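Cellulase (Xanthomonas axonopodis pv. citri, PDB 5HOS) probably cuts internal beta-1,4-glucosidic bonds in cellulose, acting as an endo-glucanase of glycosyl hydrolase family 5. Local coordinates at residues A[91-96]-A[144-149]; A[110-115]-A[140-145]; A[133-138]-A[155-160]; A[174-179]-A[186-191]. One frame throughout, in Å; residues are numbered along the deposited sequence. Where two conformers were deposited one is given.

Overall arrangement
The chain folds into an eight-stranded parallel beta/alpha barrel, and the four contacts follow one arc of its wall. Contacts 1, 2 and 3 all use helix 132-145. Contact 1 joins the C-terminal end of that helix to its neighbour, helix 90-105. Contact 2 sets its later turns on strand 109-114. Contact 3 sets its first turns on the loop 155-160, which carries the family's Asn-Glu-Pro sequence. Contact 4 comes last in the chain and joins helix 165-181 to strand 188-191. The centres of contacts 1 and 2 are about 7 Å apart, those of contacts 3 and 4 about 9 Å. Contacts 2 and 4 thus join helix to strand, contact 1 helix to helix.

Contact 1: A[91-96]-A[144-149]; sequences AQLALI and IAFKSD
The F146 ring overlaps the methyl ends of L93 and I96, which reach it from helix 90-105. F146 directly follows helix 132-145. The two helices are neighbours on the outer layer of the beta/alpha barrel, and the contact fills part of the groove between them. I96 brings its CG2 branch to the CZ end of the ring, with CG2 3.7 Å from F146 CZ. The two side chains cross at about a right angle, and the methyl meets the ring obliquely. L93 slides past F146 in the opposite direction. Its CD1 lies 3.9 Å from F146 CE2, so both leucine and isoleucine press on the same end of the ring. The same CD1 methyl also touches helix 132-145 itself, 4.1 Å from A145 CB. L93 gets there because CG stands anti to the backbone N (chi1 -178°), which swings the branch out toward the other helix. With CG opposite its carbonyl carbon (chi1 -64°), F146 turns the ring into the groove. Its inner neighbours are V152 and F154 of strand 152-155. R97 adds a cation-pi contact to the ring and a hydrogen bond to A145 O, so one arginine grips both residues at the helix end. K104 of helix 90-105 forms a salt bridge with D149, a second link between the two parts. Beyond the ring the chain reverses in a type II beta turn from F146 to D149, closed by D149 N to F146 O at 3.1 Å.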
loop_
_atom_site.group_PDB
_atom_site.type_symbol
_atom_site.label_atom_id
_atom_site.label_comp_id
_atom_site.label_asym_id
_atom_site.label_seq_id
_atom_site.Cartn_x
_atom_site.Cartn_y
_atom_site.Cartn_z
ATOM N N ALA A 91 22.830 0.058 3.416
ATOM C CA ALA A 91 22.426 1.366 2.887
ATOM C C ALA A 91 20.913 1.490 2.676
ATOM O O ALA A 91 20.319 2.519 3.003
ATOM C CB ALA A 91 23.161 1.676 1.585
ATOM N N GLN A 92 20.293 0.441 2.134
ATOM C CA GLN A 92 18.863 0.482 1.840
ATOM C C GLN A 92 18.080 0.522 3.152
ATOM O O GLN A 92 17.112 1.280 3.277
ATOM C CB GLN A 92 18.437 -0.711 0.978
ATOM C CG GLN A 92 17.118 -0.510 0.230
ATOM C CD GLN A 92 17.171 0.460 -0.944
ATOM O OE1 GLN A 92 16.128 0.950 -1.379
ATOM N NE2 GLN A 92 18.359 0.736 -1.468
ATOM N N LEU A 93 18.515 -0.269 4.131
ATOM C CA LEU A 93 17.893 -0.230 5.455
ATOM C C LEU A 93 18.024 1.150 6.104
ATOM O O LEU A 93 17.054 1.660 6.667
ATOM C CB LEU A 93 18.461 -1.309 6.370
ATOM C CG LEU A 93 17.845 -1.398 7.777
ATOM C CD1 LEU A 93 16.329 -1.562 7.734
ATOM C CD2 LEU A 93 18.501 -2.546 8.533
ATOM N N ALA A 94 19.203 1.759 6.014
ATOM C CA ALA A 94 19.395 3.129 6.522
ATOM C C ALA A 94 18.517 4.149 5.790
ATOM O O ALA A 94 18.008 5.068 6.410
ATOM C CB ALA A 94 20.860 3.538 6.456
ATOM N N LEU A 95 18.320 3.983 4.480
ATOM C CA LEU A 95 17.386 4.855 3.748
ATOM C C LEU A 95 15.968 4.750 4.281
ATOM O O LEU A 95 15.301 5.757 4.445
ATOM C CB LEU A 95 17.404 4.584 2.242
ATOM C CG LEU A 95 18.654 5.126 1.558
ATOM C CD1 LEU A 95 18.908 4.405 0.241
ATOM C CD2 LEU A 95 18.545 6.630 1.356
ATOM N N ILE A 96 15.519 3.534 4.564
ATOM C CA ILE A 96 14.178 3.328 5.124
ATOM C C ILE A 96 14.127 3.911 6.538
ATOM O O ILE A 96 13.156 4.562 6.889
ATOM C CB ILE A 96 13.743 1.844 5.094
ATOM C CG1 ILE A 96 13.661 1.357 3.639
ATOM C CG2 ILE A 96 12.385 1.654 5.767
ATOM C CD1 ILE A 96 13.588 -0.152 3.490
ATOM N N ILE A 144 12.245 -7.281 12.972
ATOM C CA ILE A 144 13.277 -7.026 13.981
ATOM C C ILE A 144 13.780 -5.581 13.882
ATOM O O ILE A 144 13.892 -4.904 14.896
ATOM C CB ILE A 144 14.442 -8.053 13.897
ATOM C CG1 ILE A 144 13.939 -9.437 14.343
ATOM C CG2 ILE A 144 15.625 -7.624 14.766
ATOM C CD1 ILE A 144 14.812 -10.604 13.920
ATOM N N ALA A 145 14.073 -5.124 12.664
ATOM C CA ALA A 145 14.612 -3.783 12.453
ATOM C C ALA A 145 13.691 -2.671 12.951
ATOM O O ALA A 145 14.177 -1.663 13.448
ATOM C CB ALA A 145 14.940 -3.559 10.983
ATOM N N PHE A 146 12.376 -2.867 12.819
ATOM C CA PHE A 146 11.378 -1.872 13.215
ATOM C C PHE A 146 10.446 -2.372 14.295
ATOM O O PHE A 146 9.302 -1.919 14.376
ATOM C CB PHE A 146 10.603 -1.416 11.985
ATOM C CG PHE A 146 11.469 -0.707 10.996
ATOM C CD1 PHE A 146 11.910 0.591 11.257
ATOM C CD2 PHE A 146 11.890 -1.342 9.840
ATOM C CE1 PHE A 146 12.742 1.244 10.371
ATOM C CE2 PHE A 146 12.718 -0.684 8.946
ATOM C CZ PHE A 146 13.141 0.604 9.216
ATOM N N LYS A 147 10.969 -3.262 15.143
ATOM C CA LYS A 147 10.164 -4.000 16.137
ATOM C C LYS A 147 9.353 -3.086 17.029
ATOM O O LYS A 147 9.902 -2.331 17.830
ATOM C CB LYS A 147 11.050 -4.900 17.006
ATOM C CG LYS A 147 10.259 -5.741 18.017
ATOM C CD LYS A 147 11.156 -6.719 18.760
ATOM C CE LYS A 147 10.438 -7.322 19.956
ATOM N NZ LYS A 147 11.243 -8.427 20.554
ATOM N N SER A 148 8.042 -3.163 16.858
ATOM C CA SER A 148 7.067 -2.490 17.701
ATOM C C SER A 148 7.178 -0.959 17.700
ATOM O O SER A 148 6.717 -0.298 18.619
ATOM C CB SER A 148 7.123 -3.050 19.130
ATOM O OG SER A 148 6.931 -4.442 19.115
ATOM N N ASP A 149 7.761 -0.405 16.645
ATOM C CA ASP A 149 7.818 1.021 16.460
ATOM C C ASP A 149 6.458 1.414 15.900
ATOM O O ASP A 149 6.130 1.082 14.768
ATOM C CB ASP A 149 8.949 1.368 15.494
ATOM C CG ASP A 149 9.102 2.864 15.269
ATOM O OD1 ASP A 149 8.119 3.607 15.409
ATOM O OD2 ASP A 149 10.226 3.300 14.932
#

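Contact 2: A[110-115]-A[140-145]; sequences VIVDVH and RRLAIA
L142 meets V112 and V114 through one methyl group. All the apolar contact across this helix-strand interface runs through L142 CD1. It lies 4.2 Å from V114 CG2 and 4.5 Å from V112 CG1, so it rests against two valines that project from the same side of strand 109-114. The leucine side chain is turned to chi1 -90°, about 30° off the staggered value near -60°, and this directs CD1 at the strand. All three residues are buried, and the touch is light.

The polar bonds lie off to the sides of this patch. At the C-terminal end of the strand, H115, just beyond it, donates from ND1 to D113 OD2 at 2.7 Å, nearly straight at 165°. The carboxylate uses its syn lone pair, and the bond lies close to the imidazole plane, which should fix the ring's rotation. On the helix, R141 forms salt bridges with D137 and E87.

In the barrel, strand 109-114 runs between strands 70-75 and 152-155, and helix 132-145 covers its outer side. V112 also touches I96 of helix 90-105 and V152 of strand 152-155, so V112 sits where helices 90-105 and 132-145 and strand 152-155 come together.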
loop_
_atom_site.group_PDB
_atom_site.type_symbol
_atom_site.label_atom_id
_atom_site.label_comp_id
_atom_site.label_asym_id
_atom_site.label_seq_id
_atom_site.Cartn_x
_atom_site.Cartn_y
_atom_site.Cartn_z
ATOM N N VAL A 110 4.558 5.537 8.487
ATOM C CA VAL A 110 5.102 5.026 7.220
ATOM C C VAL A 110 4.686 3.574 7.065
ATOM O O VAL A 110 4.964 2.755 7.944
ATOM C CB VAL A 110 6.640 5.127 7.139
ATOM C CG1 VAL A 110 7.180 4.468 5.880
ATOM C CG2 VAL A 110 7.076 6.574 7.163
ATOM N N ILE A 111 4.040 3.264 5.942
ATOM C CA ILE A 111 3.826 1.888 5.526
ATOM C C ILE A 111 5.027 1.502 4.691
ATOM O O ILE A 111 5.259 2.099 3.634
ATOM C CB ILE A 111 2.550 1.722 4.671
ATOM C CG1 ILE A 111 1.306 2.182 5.435
ATOM C CG2 ILE A 111 2.384 0.272 4.198
ATOM C CD1 ILE A 111 0.129 2.513 4.531
ATOM N N VAL A 112 5.792 0.523 5.152
ATOM C CA VAL A 112 6.859 -0.047 4.342
ATOM C C VAL A 112 6.195 -1.054 3.414
ATOM O O VAL A 112 5.718 -2.090 3.868
ATOM C CB VAL A 112 7.948 -0.726 5.192
ATOM C CG1 VAL A 112 9.015 -1.345 4.291
ATOM C CG2 VAL A 112 8.573 0.276 6.152
ATOM N N ASP A 113 6.165 -0.734 2.120
ATOM C CA ASP A 113 5.467 -1.537 1.100
ATOM C C ASP A 113 6.512 -2.270 0.281
ATOM O O ASP A 113 7.214 -1.660 -0.525
ATOM C CB ASP A 113 4.577 -0.612 0.228
ATOM C CG ASP A 113 4.370 -1.113 -1.217
ATOM O OD1 ASP A 113 4.314 -2.337 -1.467
ATOM O OD2 ASP A 113 4.256 -0.243 -2.112
ATOM N N VAL A 114 6.598 -3.581 0.479
ATOM C CA VAL A 114 7.479 -4.424 -0.325
ATOM C C VAL A 114 6.760 -4.555 -1.672
ATOM O O VAL A 114 5.785 -5.299 -1.794
ATOM C CB VAL A 114 7.722 -5.795 0.336
ATOM C CG1 VAL A 114 8.606 -6.673 -0.541
ATOM C CG2 VAL A 114 8.354 -5.606 1.713
ATOM N N HIS A 115 7.251 -3.807 -2.663
ATOM C CA HIS A 115 6.494 -3.499 -3.871
ATOM C C HIS A 115 6.840 -4.468 -4.986
ATOM O O HIS A 115 7.359 -4.077 -6.028
ATOM C CB HIS A 115 6.732 -2.041 -4.285
ATOM C CG HIS A 115 5.675 -1.475 -5.186
ATOM N ND1 HIS A 115 4.542 -0.854 -4.707
ATOM C CD2 HIS A 115 5.598 -1.398 -6.535
ATOM C CE1 HIS A 115 3.808 -0.431 -5.718
ATOM N NE2 HIS A 115 4.425 -0.751 -6.839
ATOM N N ARG A 140 10.894 -11.429 8.833
ATOM C CA ARG A 140 11.558 -11.592 10.130
ATOM C C ARG A 140 12.544 -10.447 10.362
ATOM O O ARG A 140 12.519 -9.794 11.408
ATOM C CB ARG A 140 12.299 -12.933 10.214
ATOM C CG ARG A 140 12.875 -13.242 11.593
ATOM C CD ARG A 140 13.644 -14.555 11.621
ATOM N NE ARG A 140 14.707 -14.588 10.615
ATOM C CZ ARG A 140 15.903 -14.002 10.716
ATOM N NH1 ARG A 140 16.254 -13.305 11.800
ATOM N NH2 ARG A 140 16.767 -14.114 9.716
ATOM N N ARG A 141 13.395 -10.206 9.367
ATOM C CA ARG A 141 14.428 -9.169 9.452
ATOM C C ARG A 141 13.851 -7.759 9.509
ATOM O O ARG A 141 14.338 -6.938 10.264
ATOM C CB ARG A 141 15.416 -9.300 8.292
ATOM C CG ARG A 141 16.233 -10.585 8.347
ATOM C CD ARG A 141 17.129 -10.711 7.132
ATOM N NE ARG A 141 17.880 -11.972 7.078
ATOM C CZ ARG A 141 19.026 -12.225 7.713
ATOM N NH1 ARG A 141 19.606 -11.326 8.506
ATOM N NH2 ARG A 141 19.602 -13.412 7.553
ATOM N N LEU A 142 12.815 -7.483 8.715
ATOM C CA LEU A 142 12.162 -6.166 8.772
ATOM C C LEU A 142 11.460 -5.972 10.100
ATOM O O LEU A 142 11.512 -4.882 10.666
ATOM C CB LEU A 142 11.161 -5.960 7.641
ATOM C CG LEU A 142 11.698 -5.336 6.355
ATOM C CD1 LEU A 142 10.622 -5.416 5.285
ATOM C CD2 LEU A 142 12.123 -3.889 6.567
ATOM N N ALA A 143 10.796 -7.024 10.584
ATOM C CA ALA A 143 10.098 -6.947 11.861
ATOM C C ALA A 143 11.074 -6.638 12.992
ATOM O O ALA A 143 10.764 -5.819 13.858
ATOM C CB ALA A 143 9.337 -8.222 12.152
ATOM N N ILE A 144 12.245 -7.281 12.972
ATOM C CA ILE A 144 13.277 -7.026 13.981
ATOM C C ILE A 144 13.780 -5.581 13.882
ATOM O O ILE A 144 13.892 -4.904 14.896
ATOM C CB ILE A 144 14.442 -8.053 13.897
ATOM C CG1 ILE A 144 13.939 -9.437 14.343
ATOM C CG2 ILE A 144 15.625 -7.624 14.766
ATOM C CD1 ILE A 144 14.812 -10.604 13.920
ATOM N N ALA A 145 14.073 -5.124 12.664
ATOM C CA ALA A 145 14.612 -3.783 12.453
ATOM C C ALA A 145 13.691 -2.671 12.951
ATOM O O ALA A 145 14.177 -1.663 13.448
ATOM C CB ALA A 145 14.940 -3.559 10.983
#

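Contact 3: A[133-138]-A[155-160]; sequences STFNDL and GLMNEP
F135 points its ring from the first turns of helix 132-145 at L156 and M157. Its chi1 of -173° extends the side chain away from the backbone N and carries the ring off the helix into the barrel wall. The ring edge faces the backbone of the loop: F135 CZ is 3.4 Å from L156 O, which lies near the ring plane. L156 CB comes within 4.4 Å of the same F135 CZ. At the same end, but out of the ring plane, M157 CE approaches obliquely, 3.4 Å from F135 CE1, a tight fit. The methionine chain bends at chi2 and chi3, folding its methyl back toward the phenylalanine. Further along, D137 bonds to Q81, and L138 turns inward to V114 of strand 109-114. M157 touches V114 too, so helix, strand and loop meet there. Just past the segment, W139 gives a hydrogen bond to L156 O, and its ring meets F135 with planes at about 85°. One carbonyl is thus shared by an indole N-H and a ring edge. The loop stays beside strand 109-114, with a backbone hydrogen bond between N158 and V114. Next come E159, bonded to H229, and P160. N158-E159-P160 matches the Asn-Glu-Pro signature of family 5 glycosidases, in which the glutamate after the fourth barrel strand is typically the acid/base.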
loop_
_atom_site.group_PDB
_atom_site.type_symbol
_atom_site.label_atom_id
_atom_site.label_comp_id
_atom_site.label_asym_id
_atom_site.label_seq_id
_atom_site.Cartn_x
_atom_site.Cartn_y
_atom_site.Cartn_z
ATOM N N SER A 133 9.670 -19.825 2.922
ATOM C CA SER A 133 10.776 -19.510 3.829
ATOM C C SER A 133 11.571 -18.270 3.413
ATOM O O SER A 133 12.014 -17.514 4.261
ATOM C CB SER A 133 11.728 -20.714 3.963
ATOM O OG SER A 133 12.362 -21.011 2.726
ATOM N N THR A 134 11.755 -18.070 2.110
ATOM C CA THR A 134 12.452 -16.892 1.615
ATOM C C THR A 134 11.707 -15.585 1.943
ATOM O O THR A 134 12.320 -14.592 2.345
ATOM C CB THR A 134 12.711 -17.025 0.106
ATOM O OG1 THR A 134 13.630 -18.108 -0.099
ATOM C CG2 THR A 134 13.301 -15.751 -0.486
ATOM N N PHE A 135 10.391 -15.608 1.782
ATOM C CA PHE A 135 9.540 -14.476 2.119
ATOM C C PHE A 135 9.505 -14.256 3.631
ATOM O O PHE A 135 9.614 -13.107 4.103
ATOM C CB PHE A 135 8.138 -14.707 1.536
ATOM C CG PHE A 135 7.194 -13.536 1.671
ATOM C CD1 PHE A 135 7.592 -12.233 1.338
ATOM C CD2 PHE A 135 5.887 -13.744 2.077
ATOM C CE1 PHE A 135 6.712 -11.173 1.438
ATOM C CE2 PHE A 135 4.999 -12.682 2.182
ATOM C CZ PHE A 135 5.414 -11.399 1.868
ATOM N N ASN A 136 9.385 -15.347 4.385
ATOM C CA ASN A 136 9.428 -15.286 5.848
ATOM C C ASN A 136 10.683 -14.586 6.367
ATOM O O ASN A 136 10.612 -13.795 7.306
ATOM C CB ASN A 136 9.385 -16.685 6.470
ATOM C CG ASN A 136 8.024 -17.350 6.380
ATOM O OD1 ASN A 136 7.012 -16.727 6.058
ATOM N ND2 ASN A 136 7.998 -18.645 6.682
ATOM N N ASP A 137 11.832 -14.890 5.761
ATOM C CA ASP A 137 13.093 -14.329 6.234
ATOM C C ASP A 137 13.158 -12.817 6.040
ATOM O O ASP A 137 13.646 -12.117 6.916
ATOM C CB ASP A 137 14.288 -14.986 5.564
ATOM C CG ASP A 137 15.585 -14.514 6.147
ATOM O OD1 ASP A 137 15.899 -14.925 7.283
ATOM O OD2 ASP A 137 16.263 -13.691 5.495
ATOM N N LEU A 138 12.675 -12.318 4.896
ATOM C CA LEU A 138 12.565 -10.859 4.706
ATOM C C LEU A 138 11.797 -10.224 5.858
ATOM O O LEU A 138 12.277 -9.278 6.488
ATOM C CB LEU A 138 11.859 -10.506 3.391
ATOM C CG LEU A 138 11.500 -9.024 3.173
ATOM C CD1 LEU A 138 12.741 -8.163 3.049
ATOM C CD2 LEU A 138 10.601 -8.844 1.960
ATOM N N GLY A 155 3.565 -3.384 5.242
ATOM C CA GLY A 155 2.833 -3.715 4.008
ATOM C C GLY A 155 3.428 -4.960 3.379
ATOM O O GLY A 155 4.369 -4.870 2.593
ATOM N N LEU A 156 2.870 -6.123 3.712
ATOM C CA LEU A 156 3.469 -7.424 3.348
ATOM C C LEU A 156 3.920 -7.546 1.892
ATOM O O LEU A 156 5.030 -7.996 1.623
ATOM C CB LEU A 156 2.512 -8.570 3.651
ATOM C CG LEU A 156 2.151 -8.858 5.109
ATOM C CD1 LEU A 156 1.235 -10.074 5.122
ATOM C CD2 LEU A 156 3.393 -9.093 5.949
ATOM N N MET A 157 3.057 -7.165 0.963
ATOM C CA MET A 157 3.371 -7.330 -0.458
ATOM C C MET A 157 2.449 -6.516 -1.333
ATOM O O MET A 157 1.247 -6.599 -1.185
ATOM C CB MET A 157 3.219 -8.807 -0.862
ATOM C CG MET A 157 3.590 -9.123 -2.317
ATOM S SD MET A 157 5.269 -8.622 -2.728
ATOM C CE MET A 157 6.226 -9.514 -1.510
ATOM N N ASN A 158 3.004 -5.800 -2.304
ATOM C CA ASN A 158 2.161 -5.117 -3.267
ATOM C C ASN A 158 1.615 -6.081 -4.325
ATOM O O ASN A 158 2.395 -6.738 -5.007
ATOM C CB ASN A 158 2.935 -4.036 -4.002
ATOM C CG ASN A 158 2.038 -3.176 -4.848
ATOM O OD1 ASN A 158 1.153 -2.512 -4.328
ATOM N ND2 ASN A 158 2.263 -3.171 -6.162
ATOM N N GLU A 159 0.293 -6.124 -4.459
ATOM C CA GLU A 159 -0.401 -6.769 -5.583
ATOM C C GLU A 159 0.143 -8.134 -6.042
ATOM O O GLU A 159 0.599 -8.268 -7.182
ATOM C CB GLU A 159 -0.471 -5.791 -6.771
ATOM C CG GLU A 159 -1.242 -4.515 -6.435
ATOM C CD GLU A 159 -1.585 -3.644 -7.635
ATOM O OE1 GLU A 159 -1.230 -4.000 -8.772
ATOM O OE2 GLU A 159 -2.224 -2.581 -7.431
ATOM N N PRO A 160 0.078 -9.159 -5.168
ATOM C CA PRO A 160 0.256 -10.532 -5.672
ATOM C C PRO A 160 -0.715 -10.782 -6.822
ATOM O O PRO A 160 -1.863 -10.345 -6.729
ATOM C CB PRO A 160 -0.119 -11.413 -4.470
ATOM C CG PRO A 160 -0.132 -10.517 -3.281
ATOM C CD PRO A 160 -0.430 -9.135 -3.782
#

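Contact 4: A[174-179]-A[186-191]; sequences ASIDTI and NLILVP
I188 pushes its CD1 methyl into the hollow between I176 and I179, which are one turn apart on helix 165-181. The I179 and I188 side chains meet tip to tip. I188 CD1 is 3.9 Å from I179 CG2 and 4.1 Å from I179 CD1, so it presses on both methyls of one isoleucine. On the other side of the hollow, I176 CG2 comes to 4.4 Å of the same I188 CD1. The second bump goes the opposite way. I176 CD1 reaches out from the helix and lies over the forked end of V190, 3.7 Å from V190 CG2. These two chains cross at about a right angle. I176 keeps CG1 anti to the carbonyl carbon (chi1 -69°), which leaves CD1 for V190 and CG2 for I188. On the flank toward helix 132-145, T178 OG1 donates to A174 O at 2.8 Å, and T178 N reaches that oxygen from the opposite face of its plane. Helix and strand run antiparallel, 169° between directions, with axes 10.6 Å apart at closest. This is the return leg of a beta-alpha-beta crossover: strand 152-155, helix 165-181, then strand 188-191, the crossover from which a beta/alpha barrel is built by repetition.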
loop_
_atom_site.group_PDB
_atom_site.type_symbol
_atom_site.label_atom_id
_atom_site.label_comp_id
_atom_site.label_asym_id
_atom_site.label_seq_id
_atom_site.Cartn_x
_atom_site.Cartn_y
_atom_site.Cartn_z
ATOM N N ALA A 174 2.044 -17.338 6.721
ATOM C CA ALA A 174 3.366 -17.711 7.204
ATOM C C ALA A 174 4.184 -16.473 7.581
ATOM O O ALA A 174 4.844 -16.464 8.616
ATOM C CB ALA A 174 4.094 -18.542 6.167
ATOM N N SER A 175 4.124 -15.425 6.756
ATOM C CA SER A 175 4.864 -14.198 7.056
ATOM C C SER A 175 4.277 -13.463 8.274
ATOM O O SER A 175 5.030 -12.923 9.084
ATOM C CB SER A 175 4.946 -13.278 5.829
ATOM O OG SER A 175 3.670 -12.763 5.493
ATOM N N ILE A 176 2.951 -13.466 8.418
ATOM C CA ILE A 176 2.296 -12.883 9.609
ATOM C C ILE A 176 2.781 -13.599 10.872
ATOM O O ILE A 176 3.193 -12.958 11.846
ATOM C CB ILE A 176 0.753 -12.958 9.516
ATOM C CG1 ILE A 176 0.229 -12.012 8.427
ATOM C CG2 ILE A 176 0.076 -12.648 10.850
ATOM C CD1 ILE A 176 -1.159 -12.360 7.933
ATOM N N ASP A 177 2.749 -14.925 10.843
ATOM C CA ASP A 177 3.209 -15.721 11.994
ATOM C C ASP A 177 4.682 -15.438 12.330
ATOM O O ASP A 177 5.052 -15.306 13.509
ATOM C CB ASP A 177 2.985 -17.223 11.757
ATOM C CG ASP A 177 1.507 -17.616 11.764
ATOM O OD1 ASP A 177 0.630 -16.794 12.124
ATOM O OD2 ASP A 177 1.213 -18.775 11.411
ATOM N N THR A 178 5.511 -15.330 11.292
ATOM C CA THR A 178 6.930 -15.018 11.449
ATOM C C THR A 178 7.142 -13.659 12.109
ATOM O O THR A 178 7.943 -13.527 13.029
ATOM C CB THR A 178 7.636 -15.050 10.082
ATOM O OG1 THR A 178 7.493 -16.360 9.515
ATOM C CG2 THR A 178 9.107 -14.704 10.212
ATOM N N ILE A 179 6.406 -12.658 11.634
ATOM C CA ILE A 179 6.465 -11.329 12.210
ATOM C C ILE A 179 6.120 -11.375 13.696
ATOM O O ILE A 179 6.849 -10.810 14.511
ATOM C CB ILE A 179 5.562 -10.334 11.453
ATOM C CG1 ILE A 179 6.181 -10.046 10.080
ATOM C CG2 ILE A 179 5.411 -9.023 12.221
ATOM C CD1 ILE A 179 5.231 -9.414 9.090
ATOM N N ASN A 186 3.581 -4.305 15.519
ATOM C CA ASN A 186 3.166 -3.385 14.479
ATOM C C ASN A 186 1.901 -3.817 13.758
ATOM O O ASN A 186 1.593 -5.008 13.651
ATOM C CB ASN A 186 4.253 -3.243 13.417
ATOM C CG ASN A 186 5.625 -2.976 14.008
ATOM O OD1 ASN A 186 6.171 -3.822 14.719
ATOM N ND2 ASN A 186 6.191 -1.844 13.700
ATOM N N LEU A 187 1.196 -2.830 13.232
ATOM C CA LEU A 187 0.096 -3.087 12.338
ATOM C C LEU A 187 0.628 -3.722 11.058
ATOM O O LEU A 187 1.644 -3.266 10.509
ATOM C CB LEU A 187 -0.611 -1.794 12.001
ATOM C CG LEU A 187 -1.677 -1.866 10.920
ATOM C CD1 LEU A 187 -2.889 -2.655 11.405
ATOM C CD2 LEU A 187 -2.024 -0.462 10.476
ATOM N N ILE A 188 -0.076 -4.756 10.597
ATOM C CA ILE A 188 0.246 -5.429 9.350
ATOM C C ILE A 188 -0.890 -5.221 8.350
ATOM O O ILE A 188 -2.039 -5.410 8.680
ATOM C CB ILE A 188 0.480 -6.950 9.548
ATOM C CG1 ILE A 188 1.650 -7.197 10.499
ATOM C CG2 ILE A 188 0.747 -7.621 8.199
ATOM C CD1 ILE A 188 1.740 -8.618 11.011
ATOM N N LEU A 189 -0.547 -4.851 7.113
ATOM C CA LEU A 189 -1.502 -4.776 6.020
ATOM C C LEU A 189 -1.327 -6.006 5.124
ATOM O O LEU A 189 -0.228 -6.256 4.595
ATOM C CB LEU A 189 -1.316 -3.483 5.225
ATOM C CG LEU A 189 -1.426 -2.166 6.001
ATOM C CD1 LEU A 189 -1.273 -0.994 5.050
ATOM C CD2 LEU A 189 -2.721 -2.050 6.781
ATOM N N VAL A 190 -2.416 -6.762 4.972
ATOM C CA VAL A 190 -2.416 -8.083 4.319
ATOM C C VAL A 190 -3.239 -7.992 3.036
ATOM O O VAL A 190 -4.452 -7.774 3.091
ATOM C CB VAL A 190 -3.064 -9.155 5.224
ATOM C CG1 VAL A 190 -2.892 -10.545 4.618
ATOM C CG2 VAL A 190 -2.463 -9.114 6.620
ATOM N N PRO A 191 -2.597 -8.130 1.868
ATOM C CA PRO A 191 -3.344 -8.079 0.619
ATOM C C PRO A 191 -3.899 -9.456 0.248
ATOM O O PRO A 191 -3.419 -10.468 0.749
ATOM C CB PRO A 191 -2.275 -7.682 -0.383
ATOM C CG PRO A 191 -1.057 -8.393 0.126
ATOM C CD PRO A 191 -1.181 -8.459 1.631
#